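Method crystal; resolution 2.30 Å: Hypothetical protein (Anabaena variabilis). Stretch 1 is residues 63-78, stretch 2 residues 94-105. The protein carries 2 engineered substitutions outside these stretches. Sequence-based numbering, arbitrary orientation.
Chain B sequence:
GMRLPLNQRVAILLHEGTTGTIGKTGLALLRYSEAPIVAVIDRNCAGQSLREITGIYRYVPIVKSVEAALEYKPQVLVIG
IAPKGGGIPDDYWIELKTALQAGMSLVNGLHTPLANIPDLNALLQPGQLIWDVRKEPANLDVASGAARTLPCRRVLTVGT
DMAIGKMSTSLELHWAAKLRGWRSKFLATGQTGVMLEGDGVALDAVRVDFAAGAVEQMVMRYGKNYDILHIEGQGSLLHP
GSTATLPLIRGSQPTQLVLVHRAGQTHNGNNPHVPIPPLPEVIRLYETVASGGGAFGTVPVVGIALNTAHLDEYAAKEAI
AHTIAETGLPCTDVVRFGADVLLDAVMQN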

# COMPACT_ATOMS: atom_id res chain seq x y z
N VAL B 63 -12.54 35.77 -2.12
CA VAL B 63 -13.27 36.39 -1.02
C VAL B 63 -12.72 35.94 0.33
O VAL B 63 -12.08 34.90 0.44
CB VAL B 63 -14.78 36.10 -1.12
CG1 VAL B 63 -15.36 36.73 -2.40
CG2 VAL B 63 -15.06 34.60 -1.10
N LYS B 64 -12.98 36.74 1.36
CA LYS B 64 -12.41 36.50 2.68
C LYS B 64 -12.94 35.28 3.44
O LYS B 64 -12.26 34.77 4.32
CB LYS B 64 -12.61 37.74 3.56
N SER B 65 -14.14 34.81 3.10
CA SER B 65 -14.77 33.73 3.84
C SER B 65 -15.97 33.14 3.12
O SER B 65 -16.44 33.69 2.11
CB SER B 65 -15.23 34.26 5.21
OG SER B 65 -16.18 35.32 5.07
N VAL B 66 -16.47 32.04 3.67
CA VAL B 66 -17.64 31.35 3.13
C VAL B 66 -18.82 32.30 3.11
O VAL B 66 -19.60 32.31 2.16
CB VAL B 66 -18.00 30.08 3.95
CG1 VAL B 66 -19.32 29.47 3.47
CG2 VAL B 66 -16.90 29.03 3.86
N GLU B 67 -18.95 33.12 4.16
CA GLU B 67 -20.02 34.10 4.25
C GLU B 67 -19.94 35.09 3.07
O GLU B 67 -20.96 35.41 2.45
CB GLU B 67 -19.92 34.85 5.58
CG GLU B 67 -21.06 35.83 5.89
CD GLU B 67 -22.31 35.17 6.45
OE1 GLU B 67 -22.19 34.22 7.27
OE2 GLU B 67 -23.43 35.62 6.10
N ALA B 68 -18.73 35.58 2.78
CA ALA B 68 -18.51 36.52 1.67
C ALA B 68 -18.71 35.82 0.31
O ALA B 68 -19.07 36.47 -0.68
CB ALA B 68 -17.11 37.16 1.77
N ALA B 69 -18.49 34.51 0.28
CA ALA B 69 -18.74 33.70 -0.91
C ALA B 69 -20.23 33.55 -1.25
O ALA B 69 -20.58 33.37 -2.40
CB ALA B 69 -18.13 32.32 -0.74
N LEU B 70 -21.10 33.62 -0.24
CA LEU B 70 -22.55 33.43 -0.44
C LEU B 70 -23.14 34.35 -1.49
O LEU B 70 -24.08 33.97 -2.19
CB LEU B 70 -23.32 33.59 0.88
CG LEU B 70 -22.97 32.63 2.02
CD1 LEU B 70 -23.91 32.86 3.19
CD2 LEU B 70 -23.00 31.17 1.57
N GLU B 71 -22.56 35.54 -1.60
CA GLU B 71 -22.97 36.55 -2.57
C GLU B 71 -22.98 35.99 -4.01
O GLU B 71 -23.77 36.43 -4.84
CB GLU B 71 -21.98 37.72 -2.47
CG GLU B 71 -22.39 38.99 -3.20
CD GLU B 71 -21.41 40.14 -2.97
OE1 GLU B 71 -20.25 39.88 -2.57
OE2 GLU B 71 -21.80 41.30 -3.21
N TYR B 72 -22.09 35.02 -4.27
CA TYR B 72 -21.96 34.39 -5.58
C TYR B 72 -22.81 33.14 -5.75
O TYR B 72 -22.74 32.47 -6.78
CB TYR B 72 -20.48 34.08 -5.85
CG TYR B 72 -19.67 35.35 -5.86
CD1 TYR B 72 -19.61 36.14 -7.01
CD2 TYR B 72 -19.00 35.79 -4.73
CE1 TYR B 72 -18.90 37.32 -7.03
CE2 TYR B 72 -18.27 36.98 -4.74
CZ TYR B 72 -18.22 37.74 -5.89
OH TYR B 72 -17.51 38.91 -5.91
N LYS B 73 -23.62 32.84 -4.72
CA LYS B 73 -24.55 31.72 -4.71
C LYS B 73 -23.93 30.35 -5.01
O LYS B 73 -24.43 29.64 -5.88
CB LYS B 73 -25.71 32.00 -5.68
N PRO B 74 -22.85 29.97 -4.29
CA PRO B 74 -22.29 28.64 -4.51
C PRO B 74 -23.20 27.56 -3.92
O PRO B 74 -23.90 27.80 -2.94
CB PRO B 74 -20.94 28.67 -3.76
CG PRO B 74 -21.15 29.68 -2.69
CD PRO B 74 -22.11 30.71 -3.26
N GLN B 75 -23.18 26.39 -4.54
CA GLN B 75 -24.01 25.28 -4.12
C GLN B 75 -23.19 24.22 -3.39
O GLN B 75 -23.76 23.41 -2.64
CB GLN B 75 -24.70 24.70 -5.35
CG GLN B 75 -25.73 25.64 -5.97
CD GLN B 75 -26.08 25.25 -7.39
OE1 GLN B 75 -25.22 25.28 -8.27
NE2 GLN B 75 -27.34 24.92 -7.64
N VAL B 76 -21.87 24.22 -3.59
CA VAL B 76 -20.97 23.24 -2.99
C VAL B 76 -19.67 23.88 -2.50
O VAL B 76 -19.08 24.70 -3.19
CB VAL B 76 -20.56 22.16 -4.02
CG1 VAL B 76 -19.75 21.05 -3.34
CG2 VAL B 76 -21.80 21.59 -4.73
N LEU B 77 -19.25 23.53 -1.29
CA LEU B 77 -17.98 23.99 -0.77
C LEU B 77 -17.04 22.81 -0.92
O LEU B 77 -17.33 21.74 -0.39
CB LEU B 77 -18.07 24.38 0.71
CG LEU B 77 -16.73 24.88 1.30
CD1 LEU B 77 -16.40 26.24 0.74
CD2 LEU B 77 -16.74 24.93 2.81
N VAL B 78 -15.94 23.02 -1.66
CA VAL B 78 -14.93 21.99 -1.89
C VAL B 78 -13.69 22.35 -1.08
O VAL B 78 -13.12 23.44 -1.25
CB VAL B 78 -14.56 21.89 -3.39
CG1 VAL B 78 -13.53 20.78 -3.62
CG2 VAL B 78 -15.79 21.65 -4.24
N ILE B 94 -15.85 26.26 11.52
CA ILE B 94 -16.72 27.43 11.33
C ILE B 94 -17.12 27.56 9.85
O ILE B 94 -18.31 27.75 9.54
CB ILE B 94 -16.04 28.73 11.81
CG1 ILE B 94 -15.90 28.73 13.34
CG2 ILE B 94 -16.85 29.96 11.38
CD1 ILE B 94 -14.99 29.82 13.89
N GLU B 95 -16.13 27.45 8.97
CA GLU B 95 -16.36 27.57 7.52
C GLU B 95 -17.24 26.44 6.99
O GLU B 95 -18.14 26.67 6.18
CB GLU B 95 -15.03 27.63 6.76
CG GLU B 95 -14.14 28.88 7.04
CD GLU B 95 -14.73 30.21 6.55
OE1 GLU B 95 -15.88 30.56 6.91
OE2 GLU B 95 -14.03 30.95 5.82
N LEU B 96 -16.99 25.23 7.48
CA LEU B 96 -17.77 24.07 7.08
C LEU B 96 -19.22 24.22 7.53
O LEU B 96 -20.15 24.08 6.73
CB LEU B 96 -17.17 22.78 7.67
CG LEU B 96 -15.70 22.48 7.30
CD1 LEU B 96 -15.23 21.16 7.92
CD2 LEU B 96 -15.47 22.48 5.80
N LYS B 97 -19.41 24.53 8.81
CA LYS B 97 -20.76 24.71 9.37
C LYS B 97 -21.55 25.83 8.69
O LYS B 97 -22.75 25.68 8.47
CB LYS B 97 -20.69 24.95 10.88
CG LYS B 97 -20.23 23.72 11.67
CD LYS B 97 -20.28 23.99 13.16
CE LYS B 97 -19.97 22.76 13.96
NZ LYS B 97 -20.23 23.02 15.41
N THR B 98 -20.87 26.92 8.37
CA THR B 98 -21.49 28.06 7.68
C THR B 98 -22.02 27.66 6.30
O THR B 98 -23.11 28.09 5.90
CB THR B 98 -20.49 29.23 7.53
OG1 THR B 98 -19.99 29.60 8.82
CG2 THR B 98 -21.16 30.44 6.87
N ALA B 99 -21.25 26.85 5.58
CA ALA B 99 -21.68 26.35 4.29
C ALA B 99 -22.92 25.46 4.46
O ALA B 99 -23.89 25.59 3.71
CB ALA B 99 -20.55 25.58 3.62
N LEU B 100 -22.89 24.58 5.46
CA LEU B 100 -24.00 23.66 5.70
C LEU B 100 -25.29 24.38 6.06
O LEU B 100 -26.35 24.05 5.52
CB LEU B 100 -23.64 22.61 6.75
CG LEU B 100 -22.55 21.61 6.34
CD1 LEU B 100 -22.30 20.61 7.44
CD2 LEU B 100 -22.92 20.87 5.05
N GLN B 101 -25.21 25.37 6.95
CA GLN B 101 -26.38 26.17 7.31
C GLN B 101 -26.92 27.00 6.15
O GLN B 101 -28.09 27.37 6.18
CB GLN B 101 -26.11 27.08 8.51
CG GLN B 101 -25.99 26.33 9.83
CD GLN B 101 -26.12 27.23 11.03
OE1 GLN B 101 -26.55 26.79 12.11
NE2 GLN B 101 -25.78 28.51 10.86
N ALA B 102 -26.09 27.30 5.16
CA ALA B 102 -26.52 28.02 3.96
C ALA B 102 -27.17 27.11 2.88
O ALA B 102 -27.49 27.58 1.80
CB ALA B 102 -25.33 28.76 3.35
N GLY B 103 -27.36 25.82 3.17
CA GLY B 103 -27.96 24.89 2.21
C GLY B 103 -27.00 24.34 1.17
O GLY B 103 -27.44 23.89 0.11
N MSE B 104 -25.71 24.35 1.47
CA MSE B 104 -24.71 23.87 0.53
C MSE B 104 -24.29 22.43 0.85
O MSE B 104 -24.47 21.95 1.97
CB MSE B 104 -23.46 24.74 0.58
CG MSE B 104 -23.68 26.20 0.28
SE MSE B 104 -22.03 27.26 0.37
CE MSE B 104 -20.96 26.34 -0.80
N SER B 105 -23.74 21.77 -0.17
CA SER B 105 -23.17 20.44 -0.02
C SER B 105 -21.68 20.61 0.25
O SER B 105 -21.15 21.72 0.10
CB SER B 105 -23.42 19.58 -1.26
OG SER B 105 -24.77 19.11 -1.27
O HOH W 1 -17.82 32.55 6.88

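The first stretch passes through a short helix, clear from Val66 to Ala69, and a connecting segment before entering a strand at Val76. The second begins within a helix that runs to Gln101 and then turns into extended chain. Strand 76-78 and helix 94-101 run nearly antiparallel, at 162° between their directions, with a closest axial approach of 9.1 Å. The reversal after the helix makes the next backbone segment parallel to the strand: Gly103, with phi of 82°, forms a Schellman motif in which Gly103 N bonds to Leu100 O (3.1 Å) and Met104 N to Ala99 O (3.1 Å). The chain then pairs with the first stretch through a parallel bridge between Val76 and Ser105. Ser105 N donates to Gln75 O (3.0 Å), and Leu77 N donates to Ser105 O (3.0 Å); both bonds are nearly linear. Val76 CA also lies 3.4 Å from Ser105 O in a CA-H...O contact. The side chains of Val76 and Ser105 share one face of the sheet.

Met104, present as selenomethionine, has the largest area covered in this contact. Its CA-to-CB bond points toward the first stretch, and its long, flexible side chain (m, t, p) lies against the backbone of the strand, placing Met104 CE 3.8 Å from both Pro74 CB and Leu77 CB. Its SE lies 4.2 Å from Leu70 CD2, which also packs 3.8 Å from Ala102 CB. Leu77 continues the apolar surface to the helix: its CD2 lies 3.9 Å from Ala99 CB and 4.1 Å from Leu96 CD2. The small side chain of Ala99 also meets Val66, with CB 4.1 Å from Val66 CG1, so one methyl group serves two branched neighbours.

At the start of the short helix the contact becomes polar. Ser65 occupies the N-cap position, its p rotamer allowing OG to accept a weak capping bond from Ala68 N (3.4 Å). Glu95, buried despite its charge, folds its side chain (m, m) so that its carboxylate nears this same turn. Glu95 OE2 accepts a weak bond from Val66 N (3.4 Å) and is also hydrogen-bonded elsewhere in the structure, while Glu95 OE1 accepts from a water 2.8 Å away whose oxygen in turn accepts from Glu67 N (3.0 Å). The carboxylate thus engages two amides of the first helical turn, one directly and one through water. Nearby, Thr98 bonds back to its own helix, OG1 to Ile94 O (2.6 Å), leaving CG2 4.0 Å from Val66 CG1.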